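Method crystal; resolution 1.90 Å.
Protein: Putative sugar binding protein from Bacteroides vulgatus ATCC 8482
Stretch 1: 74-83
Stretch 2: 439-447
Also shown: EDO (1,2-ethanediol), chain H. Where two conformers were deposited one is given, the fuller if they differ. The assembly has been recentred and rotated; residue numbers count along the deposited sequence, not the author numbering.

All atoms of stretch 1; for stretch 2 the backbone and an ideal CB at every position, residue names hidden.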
# COMPACT_ATOMS: atom_id res chain seq x y z
N LYS A 74 16.11 -9.08 16.35
CA LYS A 74 15.85 -7.89 17.18
C LYS A 74 17.05 -6.94 17.21
O LYS A 74 16.92 -5.75 17.47
CB LYS A 74 15.40 -8.27 18.60
CG LYS A 74 16.50 -8.53 19.61
CD LYS A 74 17.13 -9.87 19.48
CE LYS A 74 17.98 -10.17 20.70
NZ LYS A 74 17.08 -10.39 21.85
N ASP A 75 18.24 -7.46 16.97
CA ASP A 75 19.39 -6.61 17.08
C ASP A 75 19.67 -5.88 15.77
O ASP A 75 20.30 -4.84 15.78
CB ASP A 75 20.60 -7.40 17.58
CG ASP A 75 20.46 -7.82 19.05
OD1 ASP A 75 20.12 -6.96 19.90
OD2 ASP A 75 20.65 -9.00 19.36
N ASN A 76 19.19 -6.39 14.63
CA ASN A 76 19.53 -5.72 13.37
C ASN A 76 18.36 -5.27 12.52
O ASN A 76 18.54 -4.77 11.42
CB ASN A 76 20.48 -6.57 12.56
CG ASN A 76 19.83 -7.78 12.02
OD1 ASN A 76 18.60 -7.88 11.96
ND2 ASN A 76 20.64 -8.75 11.62
N GLY A 77 17.16 -5.44 13.04
CA GLY A 77 15.98 -5.09 12.28
C GLY A 77 15.94 -3.62 11.94
O GLY A 77 16.46 -2.79 12.70
N PRO A 78 15.28 -3.27 10.82
CA PRO A 78 15.22 -1.87 10.41
C PRO A 78 14.41 -1.01 11.37
O PRO A 78 13.49 -1.51 12.04
CB PRO A 78 14.49 -1.93 9.07
CG PRO A 78 13.62 -3.08 9.18
CD PRO A 78 14.40 -4.11 9.99
N SER A 79 14.73 0.28 11.42
CA SER A 79 13.95 1.23 12.23
C SER A 79 13.13 2.25 11.45
O SER A 79 12.32 2.93 12.05
CB SER A 79 14.86 1.98 13.21
OG SER A 79 15.79 2.77 12.50
N SER A 80 13.33 2.36 10.13
CA SER A 80 12.73 3.41 9.31
C SER A 80 11.20 3.35 9.24
O SER A 80 10.55 4.37 9.24
CB SER A 80 13.26 3.31 7.88
OG SER A 80 13.33 1.93 7.46
N HIS A 81 10.65 2.14 9.15
CA HIS A 81 9.21 1.98 9.07
C HIS A 81 8.61 2.63 10.30
O HIS A 81 7.70 3.43 10.19
CB HIS A 81 8.79 0.50 9.02
CG HIS A 81 9.58 -0.33 8.04
ND1 HIS A 81 10.88 -0.75 8.27
CD2 HIS A 81 9.22 -0.86 6.85
CE1 HIS A 81 11.28 -1.48 7.26
NE2 HIS A 81 10.29 -1.57 6.38
N TRP A 82 9.14 2.26 11.46
CA TRP A 82 8.68 2.78 12.74
C TRP A 82 8.80 4.32 12.86
O TRP A 82 7.79 5.04 13.10
CB TRP A 82 9.48 2.05 13.83
CG TRP A 82 9.05 2.32 15.22
CD1 TRP A 82 9.50 3.29 16.04
CD2 TRP A 82 8.07 1.56 15.98
NE1 TRP A 82 8.87 3.21 17.27
CE2 TRP A 82 7.98 2.16 17.25
CE3 TRP A 82 7.25 0.47 15.68
CZ2 TRP A 82 7.11 1.67 18.25
CZ3 TRP A 82 6.40 -0.02 16.67
CH2 TRP A 82 6.34 0.59 17.94
N SER A 83 10.04 4.81 12.64
CA SER A 83 10.36 6.23 12.80
C SER A 83 9.62 7.12 11.81
O SER A 83 9.07 8.13 12.21
CB SER A 83 11.88 6.50 12.76
OG SER A 83 12.59 5.71 11.82
N UNK A 439 6.05 -10.55 10.97
CA UNK A 439 6.15 -9.25 11.65
C UNK A 439 7.61 -8.80 11.75
O UNK A 439 8.47 -9.59 12.14
CB UNK A 439 5.53 -9.33 13.05
N UNK A 440 7.90 -7.54 11.42
CA UNK A 440 9.23 -7.00 11.76
C UNK A 440 9.34 -6.97 13.29
O UNK A 440 8.34 -6.77 14.00
CB UNK A 440 9.44 -5.61 11.16
N UNK A 441 10.56 -7.20 13.80
CA UNK A 441 10.71 -7.01 15.22
C UNK A 441 10.63 -5.52 15.58
O UNK A 441 10.87 -4.64 14.71
CB UNK A 441 12.03 -7.61 15.69
N UNK A 442 10.28 -5.22 16.83
CA UNK A 442 10.27 -3.82 17.29
C UNK A 442 11.72 -3.33 17.21
O UNK A 442 12.63 -4.07 17.57
CB UNK A 442 9.71 -3.68 18.71
N UNK A 443 11.95 -2.11 16.65
CA UNK A 443 13.35 -1.74 16.49
C UNK A 443 14.07 -1.55 17.81
O UNK A 443 13.49 -1.02 18.77
CB UNK A 443 13.46 -0.46 15.66
N UNK A 444 15.33 -1.95 17.85
CA UNK A 444 16.15 -1.88 19.07
C UNK A 444 16.14 -0.51 19.72
O UNK A 444 16.11 -0.39 20.95
CB UNK A 444 17.59 -2.27 18.75
N UNK A 445 16.15 0.53 18.89
CA UNK A 445 16.24 1.89 19.42
C UNK A 445 15.00 2.18 20.26
O UNK A 445 15.10 2.80 21.32
CB UNK A 445 16.38 2.91 18.29
N UNK A 446 13.86 1.65 19.83
CA UNK A 446 12.62 1.79 20.57
C UNK A 446 12.64 0.96 21.83
O UNK A 446 12.27 1.46 22.89
CB UNK A 446 11.43 1.39 19.70
N UNK A 447 13.10 -0.29 21.72
CA UNK A 447 13.21 -1.18 22.89
C UNK A 447 14.15 -0.58 23.94
O UNK A 447 13.88 -0.68 25.14
CB UNK A 447 13.71 -2.56 22.47
C1 EDO H . 6.02 5.36 19.95
O1 EDO H . 6.86 5.41 21.11
C2 EDO H . 6.37 6.60 19.15
O2 EDO H . 7.70 6.46 18.63

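Position 439 gives the designer nothing to read: no atom of stretch 1 lies within 5.5 Å of its ideal CB, so the contact leaves the choice open. The deposited residue is Leu-439, which takes no part.

At 440 the CA-to-CB bond points toward stretch 1, but the ideal CB is still 5.3 Å from CG of Pro-78. Beyond it lie the Pro-78 ring and the imidazole of His-81, a largely apolar setting with a ring face on offer. A medium or long aliphatic chain could bridge the gap: leucine, isoleucine or methionine. Leu-440 fills it. Its CD1 sits over one face of the His-81 ring, 3.5 Å from the centroid in a CH-pi contact, and also packs 3.8 Å from Pro-78 CG.

Position 441 is tighter. The ideal CB is 4.1 Å from Lys-74 CA, and the phi of -70° with psi of 157° suits an extended residue, proline included. A compact side chain is favoured. Pro-441 lays CB 4.1 Å from Lys-74 CA and CG 4.3 Å from Gly-77 CA. The glycine is the matching half of the fit, since a CB there would come within 2.9 Å of Pro-441 CG, a clash. Nearby, water 3 donates to Pro-441 O and Pro-78 O, joining the two backbones.

At 442 CA-to-CB points sideways, and the nearest landmark is Trp-82 CZ3, 5.3 Å from the ideal CB. A branched or flexible apolar chain could reach the indole. Ile-442 does, with CD1 3.8 Å from CZ3 of Trp-82, while its carbonyl O shares water 1 with Lys-74 O.

Position 443 faces stretch 1 at close quarters: its ideal CB is 3.7 Å from Ser-79 CB and 3.8 Å from Pro-78 O. It is the N-cap, where serine, threonine, aspartate or asparagine are common, but phi of -66° also admits proline. Pro-443 is deposited, its CG 3.6 Å from Trp-82 CB and its CB 3.8 Å from Ser-79 CB.

At 444 the helix begins, and the ideal CB points toward the carbonyl of Lys-74, with the carboxylate of Asp-75 further out. A long basic or polar chain suits. Lys-444 extends t, t, t, bringing CE to 3.6 Å from Asp-75 OD1; its backbone N donates to water 2, which in turn donates to Gly-77 O.

At 445 the CA-to-CB bond also points toward stretch 1, and the ideal CB is 5.4 Å from Ser-79 CB, with serine hydroxyls beyond; a long polar chain could pass here. Lys-445 runs its CD to 3.8 Å from Ser-79 CB, and NZ donates weakly to water 4, which also meets the OG atoms of Ser-79 and Ser-83.

At 446 the ideal CB is 4.0 Å from Trp-82 NE1, an indole donor that asks for an acceptor: glutamate or glutamine. Glu-446 accepts a weak hydrogen bond at OE1, 3.2 Å from Trp-82 NE1, while OE2 accepts from ethanediol O1.

Position 447 is out of reach; it holds Met-447, as selenomethionine.

Stretch 2 (439-447) LLPIPKKEM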
# COMPACT_ATOMS: atom_id res chain seq x y z
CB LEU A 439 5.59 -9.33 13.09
CG LEU A 439 4.23 -9.99 13.20
CD1 LEU A 439 3.73 -9.99 14.64
CD2 LEU A 439 3.18 -9.33 12.24
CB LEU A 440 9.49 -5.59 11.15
CG LEU A 440 9.72 -5.43 9.64
CD1 LEU A 440 9.97 -3.97 9.24
CD2 LEU A 440 10.87 -6.29 9.13
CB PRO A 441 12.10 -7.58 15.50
CG PRO A 441 12.87 -7.36 14.20
CD PRO A 441 11.85 -7.37 13.09
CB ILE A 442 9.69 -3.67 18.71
CG1 ILE A 442 8.25 -4.18 18.79
CG2 ILE A 442 9.70 -2.20 19.13
CD1 ILE A 442 7.23 -3.49 17.83
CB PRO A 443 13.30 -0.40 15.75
CG PRO A 443 11.90 -0.25 15.25
CD PRO A 443 11.06 -1.32 15.78
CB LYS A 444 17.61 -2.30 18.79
CG LYS A 444 18.48 -2.49 20.05
CD LYS A 444 19.80 -3.19 19.73
CE LYS A 444 20.54 -3.58 21.02
NZ LYS A 444 20.54 -2.45 21.99
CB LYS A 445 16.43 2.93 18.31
CG LYS A 445 15.18 3.43 17.63
CD LYS A 445 15.46 4.11 16.28
CE LYS A 445 16.25 5.39 16.41
NZ LYS A 445 16.70 5.89 15.07
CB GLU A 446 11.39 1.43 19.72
CG GLU A 446 10.07 1.60 20.46
CD GLU A 446 9.70 3.05 20.72
OE1 GLU A 446 10.25 3.92 20.02
OE2 GLU A 446 8.86 3.29 21.62
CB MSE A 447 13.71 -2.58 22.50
CG MSE A 447 12.75 -3.36 21.60
SE MSE A 447 11.07 -3.85 22.39
CE MSE A 447 11.74 -4.74 24.00
O HOH W 1 15.02 -4.95 18.87
O HOH W 2 16.95 -2.69 15.57
O HOH W 3 13.19 -4.04 13.16
O HOH W 4 15.00 5.18 12.33
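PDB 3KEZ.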